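PDB 2PWY: tRNA (adenine-N(1)-)-methyltransferase from Thermus thermophilus, which catalyses the S-adenosyl-L-methionine-dependent methylation of N1 of adenosine 58 in tRNA and is required for growth at extreme temperatures. Local coordinates for residues A[218-223]-A[249-254]; A[23-28]-A[37-42]. All coordinates share one frame; numbering follows the deposited sequence.

Interaction 1: A[218-223]-A[249-254]. With SO4 (sulfate ion), chain C.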
loop_
_atom_site.group_PDB
_atom_site.type_symbol
_atom_site.label_atom_id
_atom_site.label_comp_id
_atom_site.label_asym_id
_atom_site.label_seq_id
_atom_site.Cartn_x
_atom_site.Cartn_y
_atom_site.Cartn_z
ATOM N N LEU A 218 19.744 -14.707 -5.043
ATOM C CA LEU A 218 18.495 -14.017 -4.715
ATOM C C LEU A 218 18.319 -12.789 -5.612
ATOM O O LEU A 218 19.214 -11.945 -5.721
ATOM C CB LEU A 218 18.474 -13.587 -3.238
ATOM C CG LEU A 218 17.196 -12.870 -2.782
ATOM C CD1 LEU A 218 15.960 -13.752 -2.920
ATOM C CD2 LEU A 218 17.334 -12.371 -1.326
ATOM N N GLU A 219 17.150 -12.679 -6.232
ATOM C CA GLU A 219 16.897 -11.584 -7.160
ATOM C C GLU A 219 15.778 -10.657 -6.692
ATOM O O GLU A 219 15.890 -9.433 -6.816
ATOM C CB GLU A 219 16.577 -12.127 -8.557
ATOM C CG GLU A 219 17.737 -12.892 -9.218
ATOM C CD GLU A 219 18.949 -12.013 -9.553
ATOM O OE1 GLU A 219 18.882 -10.773 -9.387
ATOM O OE2 GLU A 219 19.990 -12.576 -9.972
ATOM N N ARG A 220 14.697 -11.236 -6.180
ATOM C CA ARG A 220 13.520 -10.454 -5.764
ATOM C C ARG A 220 12.835 -11.069 -4.567
ATOM O O ARG A 220 12.730 -12.291 -4.433
ATOM C CB ARG A 220 12.446 -10.372 -6.867
ATOM C CG ARG A 220 12.938 -10.120 -8.267
ATOM C CD ARG A 220 13.094 -8.622 -8.550
ATOM N NE ARG A 220 11.828 -7.931 -8.834
ATOM C CZ ARG A 220 11.228 -7.892 -10.028
ATOM N NH1 ARG A 220 11.736 -8.537 -11.076
ATOM N NH2 ARG A 220 10.102 -7.213 -10.174
ATOM N N VAL A 221 12.363 -10.190 -3.693
ATOM C CA VAL A 221 11.363 -10.536 -2.706
ATOM C C VAL A 221 10.303 -9.448 -2.827
ATOM O O VAL A 221 10.596 -8.267 -2.648
ATOM C CB VAL A 221 11.924 -10.585 -1.281
ATOM C CG1 VAL A 221 10.760 -10.741 -0.256
ATOM C CG2 VAL A 221 12.942 -11.722 -1.132
ATOM N N LEU A 222 9.082 -9.829 -3.178
ATOM C CA LEU A 222 8.058 -8.803 -3.344
ATOM C C LEU A 222 6.672 -9.209 -2.889
ATOM O O LEU A 222 6.385 -10.400 -2.709
ATOM C CB LEU A 222 8.044 -8.271 -4.777
ATOM C CG LEU A 222 7.686 -9.231 -5.909
ATOM C CD1 LEU A 222 6.205 -9.208 -6.080
ATOM C CD2 LEU A 222 8.351 -8.787 -7.206
ATOM N N GLU A 223 5.846 -8.190 -2.675
ATOM C CA GLU A 223 4.432 -8.348 -2.385
ATOM C C GLU A 223 3.642 -7.701 -3.508
ATOM O O GLU A 223 3.835 -6.512 -3.821
ATOM C CB GLU A 223 4.049 -7.615 -1.095
ATOM C CG GLU A 223 4.822 -7.974 0.131
ATOM C CD GLU A 223 4.486 -7.038 1.266
ATOM O OE1 GLU A 223 5.415 -6.432 1.841
ATOM O OE2 GLU A 223 3.275 -6.886 1.555
ATOM N N LEU A 249 6.402 -13.238 -2.905
ATOM C CA LEU A 249 7.034 -13.943 -4.020
ATOM C C LEU A 249 8.541 -13.787 -3.903
ATOM O O LEU A 249 9.053 -12.672 -3.716
ATOM C CB LEU A 249 6.554 -13.388 -5.371
ATOM C CG LEU A 249 5.046 -13.373 -5.646
ATOM C CD1 LEU A 249 4.779 -12.914 -7.067
ATOM C CD2 LEU A 249 4.460 -14.740 -5.418
ATOM N N VAL A 250 9.250 -14.903 -4.008
ATOM C CA VAL A 250 10.707 -14.931 -3.901
ATOM C C VAL A 250 11.276 -15.466 -5.222
ATOM O O VAL A 250 10.968 -16.602 -5.612
ATOM C CB VAL A 250 11.175 -15.839 -2.734
ATOM C CG1 VAL A 250 12.695 -15.853 -2.667
ATOM C CG2 VAL A 250 10.574 -15.376 -1.386
ATOM N N ALA A 251 12.082 -14.645 -5.901
ATOM C CA ALA A 251 12.674 -15.019 -7.187
ATOM C C ALA A 251 14.167 -15.266 -7.005
ATOM O O ALA A 251 14.888 -14.427 -6.454
ATOM C CB ALA A 251 12.454 -13.925 -8.248
ATOM N N LEU A 252 14.620 -16.420 -7.475
ATOM C CA LEU A 252 16.039 -16.776 -7.468
ATOM C C LEU A 252 16.489 -16.968 -8.900
ATOM O O LEU A 252 15.728 -17.507 -9.709
ATOM C CB LEU A 252 16.247 -18.102 -6.709
ATOM C CG LEU A 252 15.636 -18.225 -5.304
ATOM C CD1 LEU A 252 15.814 -19.661 -4.792
ATOM C CD2 LEU A 252 16.283 -17.249 -4.372
ATOM N N ARG A 253 17.719 -16.553 -9.217
ATOM C CA ARG A 253 18.276 -16.825 -10.544
ATOM C C ARG A 253 19.310 -17.930 -10.445
ATOM O O ARG A 253 20.196 -17.871 -9.582
ATOM C CB ARG A 253 18.907 -15.570 -11.149
ATOM C CG ARG A 253 19.252 -15.697 -12.628
ATOM C CD ARG A 253 20.154 -14.562 -13.089
ATOM N NE ARG A 253 19.509 -13.250 -13.201
ATOM C CZ ARG A 253 18.967 -12.753 -14.312
ATOM N NH1 ARG A 253 18.910 -13.468 -15.424
ATOM N NH2 ARG A 253 18.440 -11.535 -14.291
ATOM N N ARG A 254 19.192 -18.923 -11.329
ATOM C CA ARG A 254 20.122 -20.056 -11.417
ATOM C C ARG A 254 21.501 -19.567 -11.844
ATOM O O ARG A 254 21.627 -18.819 -12.815
ATOM C CB ARG A 254 19.593 -21.083 -12.432
ATOM C CG ARG A 254 20.455 -22.354 -12.652
ATOM C CD ARG A 254 20.616 -23.136 -11.358
ATOM N NE ARG A 254 21.246 -24.464 -11.487
ATOM C CZ ARG A 254 22.552 -24.701 -11.655
ATOM N NH1 ARG A 254 23.422 -23.715 -11.812
ATOM N NH2 ARG A 254 22.997 -25.953 -11.688
HETATM S S SO4 C . 23.117 -14.458 -3.001
HETATM O O1 SO4 C . 23.450 -14.437 -1.584
HETATM O O2 SO4 C . 21.679 -14.329 -3.144
HETATM O O3 SO4 C . 23.759 -13.358 -3.691
HETATM O O4 SO4 C . 23.556 -15.699 -3.615
#
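Strands 218-223 and 249-254 are antiparallel neighbours in the Rossmann-like sheet of the class I methyltransferase domain, and a classic beta bulge interrupts their pairing. Glu219 and Arg220 both face Ala251, whose carbonyl oxygen accepts two N-H groups: Ala251 O lies 2.9 Å from Glu219 N and 3.2 Å from Arg220 N, the latter on a lone pair. Ala251 N returns a bond to Arg220 O, and beyond the bulge Leu222 and Leu249 form a hydrogen-bonded pair. Leu218 N donates to O2 of a sulfate, probably from the crystallisation liquor.

On one face Leu218, its CG anti to the backbone N (chi1 -179°), crosses Leu252 obliquely. Its CD1 is 3.8 Å from Leu252 CD2 and 3.9 Å from Val250 CG1, so one methyl bridges two residues of the partner strand; helix 201-211 covers this face. On the other face, CB and CG of Arg220 pack against the Ala251 methyl (CB to CB 3.8 Å) before the chain bends away to salt bridges with Glu228 and Glu67 of a second subunit. The tips of Leu222 and Leu249 meet through their CD1 methyls, and Leu249 also packs against helix 82-91.

Because of the bulge, Glu219 points toward the neighbouring strand. Its bent chain lays CG against Arg253 CB, at 3.5 Å, and crosses the arginine obliquely. Arg253 NH2 also reaches Glu68 of the second subunit in a salt bridge. The Glu219 carboxylate plane stands 90° to the Arg253 guanidinium, and OE2 meets NE at the edge of that group, a weakly hydrogen-bonded salt bridge of 3.3 Å.

Interaction 2: A[23-28]-A[37-42]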
loop_
_atom_site.group_PDB
_atom_site.type_symbol
_atom_site.label_atom_id
_atom_site.label_comp_id
_atom_site.label_asym_id
_atom_site.label_seq_id
_atom_site.Cartn_x
_atom_site.Cartn_y
_atom_site.Cartn_z
ATOM N N PHE A 23 -21.794 -25.775 -14.307
ATOM C CA PHE A 23 -21.343 -26.662 -15.366
ATOM C C PHE A 23 -22.611 -27.180 -16.049
ATOM O O PHE A 23 -23.258 -28.106 -15.551
ATOM C CB PHE A 23 -20.480 -27.792 -14.794
ATOM C CG PHE A 23 -19.237 -27.305 -14.088
ATOM C CD1 PHE A 23 -18.023 -27.228 -14.763
ATOM C CD2 PHE A 23 -19.291 -26.895 -12.756
ATOM C CE1 PHE A 23 -16.867 -26.757 -14.114
ATOM C CE2 PHE A 23 -18.148 -26.421 -12.094
ATOM C CZ PHE A 23 -16.932 -26.353 -12.773
ATOM N N PRO A 24 -22.995 -26.549 -17.170
ATOM C CA PRO A 24 -24.318 -26.814 -17.753
ATOM C C PRO A 24 -24.470 -28.250 -18.229
ATOM O O PRO A 24 -23.509 -28.859 -18.701
ATOM C CB PRO A 24 -24.386 -25.848 -18.945
ATOM C CG PRO A 24 -23.299 -24.850 -18.708
ATOM C CD PRO A 24 -22.238 -25.557 -17.951
ATOM N N LYS A 25 -25.676 -28.784 -18.081
ATOM C CA LYS A 25 -26.010 -30.109 -18.589
ATOM C C LYS A 25 -27.478 -30.090 -19.003
ATOM O O LYS A 25 -28.288 -29.397 -18.393
ATOM C CB LYS A 25 -25.720 -31.192 -17.538
ATOM C CG LYS A 25 -26.616 -31.154 -16.313
ATOM C CD LYS A 25 -26.072 -31.983 -15.161
ATOM C CE LYS A 25 -27.169 -32.227 -14.127
ATOM N NZ LYS A 25 -26.627 -32.540 -12.767
ATOM N N GLU A 26 -27.817 -30.812 -20.063
ATOM C CA GLU A 26 -29.210 -30.870 -20.478
ATOM C C GLU A 26 -30.049 -31.520 -19.383
ATOM O O GLU A 26 -29.674 -32.556 -18.828
ATOM C CB GLU A 26 -29.391 -31.600 -21.812
ATOM C CG GLU A 26 -30.764 -31.342 -22.436
ATOM C CD GLU A 26 -31.019 -32.161 -23.686
ATOM O OE1 GLU A 26 -30.164 -33.004 -24.019
ATOM O OE2 GLU A 26 -32.078 -31.959 -24.324
ATOM N N GLY A 27 -31.172 -30.882 -19.072
ATOM C CA GLY A 27 -32.030 -31.318 -17.986
ATOM C C GLY A 27 -31.585 -30.762 -16.645
ATOM O O GLY A 27 -32.267 -30.952 -15.636
ATOM N N GLY A 28 -30.438 -30.081 -16.637
ATOM C CA GLY A 28 -29.917 -29.443 -15.429
ATOM C C GLY A 28 -30.713 -28.208 -15.051
ATOM O O GLY A 28 -31.291 -27.540 -15.910
ATOM N N VAL A 37 -33.689 -21.778 -12.772
ATOM C CA VAL A 37 -33.550 -21.574 -14.210
ATOM C C VAL A 37 -32.975 -22.840 -14.837
ATOM O O VAL A 37 -31.926 -23.309 -14.395
ATOM C CB VAL A 37 -32.611 -20.366 -14.523
ATOM C CG1 VAL A 37 -32.458 -20.169 -16.026
ATOM C CG2 VAL A 37 -33.134 -19.082 -13.875
ATOM N N PRO A 38 -33.645 -23.386 -15.879
ATOM C CA PRO A 38 -33.080 -24.541 -16.585
ATOM C C PRO A 38 -31.750 -24.165 -17.220
ATOM O O PRO A 38 -31.585 -23.036 -17.702
ATOM C CB PRO A 38 -34.106 -24.847 -17.687
ATOM C CG PRO A 38 -35.319 -24.074 -17.352
ATOM C CD PRO A 38 -34.932 -22.946 -16.461
ATOM N N HIS A 39 -30.801 -25.101 -17.223
ATOM C CA HIS A 39 -29.510 -24.850 -17.852
ATOM C C HIS A 39 -29.635 -24.405 -19.308
ATOM O O HIS A 39 -28.852 -23.579 -19.776
ATOM C CB HIS A 39 -28.610 -26.079 -17.716
ATOM C CG HIS A 39 -28.073 -26.271 -16.332
ATOM N ND1 HIS A 39 -27.118 -27.215 -16.031
ATOM C CD2 HIS A 39 -28.341 -25.626 -15.169
ATOM C CE1 HIS A 39 -26.835 -27.163 -14.742
ATOM N NE2 HIS A 39 -27.555 -26.200 -14.196
ATOM N N GLU A 40 -30.634 -24.931 -20.012
ATOM C CA GLU A 40 -30.882 -24.532 -21.398
ATOM C C GLU A 40 -31.081 -23.020 -21.530
ATOM O O GLU A 40 -30.611 -22.419 -22.500
ATOM C CB GLU A 40 -32.106 -25.257 -21.963
ATOM C CG GLU A 40 -31.933 -26.765 -22.111
ATOM C CD GLU A 40 -32.100 -27.551 -20.806
ATOM O OE1 GLU A 40 -32.434 -26.961 -19.751
ATOM O OE2 GLU A 40 -31.900 -28.783 -20.848
ATOM N N ALA A 41 -31.771 -22.413 -20.568
ATOM C CA ALA A 41 -32.036 -20.964 -20.624
ATOM C C ALA A 41 -30.725 -20.192 -20.529
ATOM O O ALA A 41 -30.559 -19.141 -21.159
ATOM C CB ALA A 41 -32.976 -20.531 -19.520
ATOM N N LEU A 42 -29.804 -20.723 -19.725
ATOM C CA LEU A 42 -28.488 -20.120 -19.517
ATOM C C LEU A 42 -27.678 -20.148 -20.793
ATOM O O LEU A 42 -27.082 -19.146 -21.187
ATOM C CB LEU A 42 -27.731 -20.836 -18.397
ATOM C CG LEU A 42 -28.408 -20.865 -17.026
ATOM C CD1 LEU A 42 -27.617 -21.728 -16.036
ATOM C CD2 LEU A 42 -28.621 -19.475 -16.459
HETATM O O HOH W 1 -33.288 -28.289 -17.531
#
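Loop 23-28 folds over the start of helix 39-45 in the small N-terminal domain, and the His39 imidazole fills the close-packed part. With CG anti to its carbonyl carbon (chi1 -74°), the ring is directed at the loop. Lys25 N meets its edge almost in plane, donating to ND1 at 3.0 Å, while Gly28 lies over a face, its CA 3.8 Å from the ring centroid in a CH-pi contact. A CB on Gly28 would collide with ND1. The backbone bond from His39 N to Gly28 O, 2.8 Å long and nearly straight, ties the helix start to the end of the type II turn 25-28.

Glu40 marks the looser, more exposed side. Bent at chi2 (79°), it brings OE2 to Gly27 N at 2.8 Å through the syn lone pair, and a water bridges Glu40 OE1 to Gly28 O. The extended Glu26 chain leads its carboxylate away, although its CG touches Glu40 OE2.

An alanine in place of His39 would lose the acceptor for Lys25 N and the ring beneath Gly28, and would probably loosen the loop on the helix. Accepting the Lys25 N-H, ND1 is probably unprotonated, consistent with a neutral imidazole carrying its proton on NE2.

How the interactions relate
Interaction 1 is mostly buried and joins two strands of the large sheet in the catalytic domain, whereas interaction 2 is a partly buried loop-to-helix contact in the small N-terminal domain. They share no secondary-structure element and do not touch, their centres lying about 46 Å apart on opposite sides of the chain's centre. In 218-223/249-254, repeated backbone bonds and aliphatic packing dominate, and charged side chains of both strands reach other subunits of the tetramer. In 23-28/37-42, a few individual polar bonds and one aromatic ring do the work, water takes part, and no other subunit touches the segments.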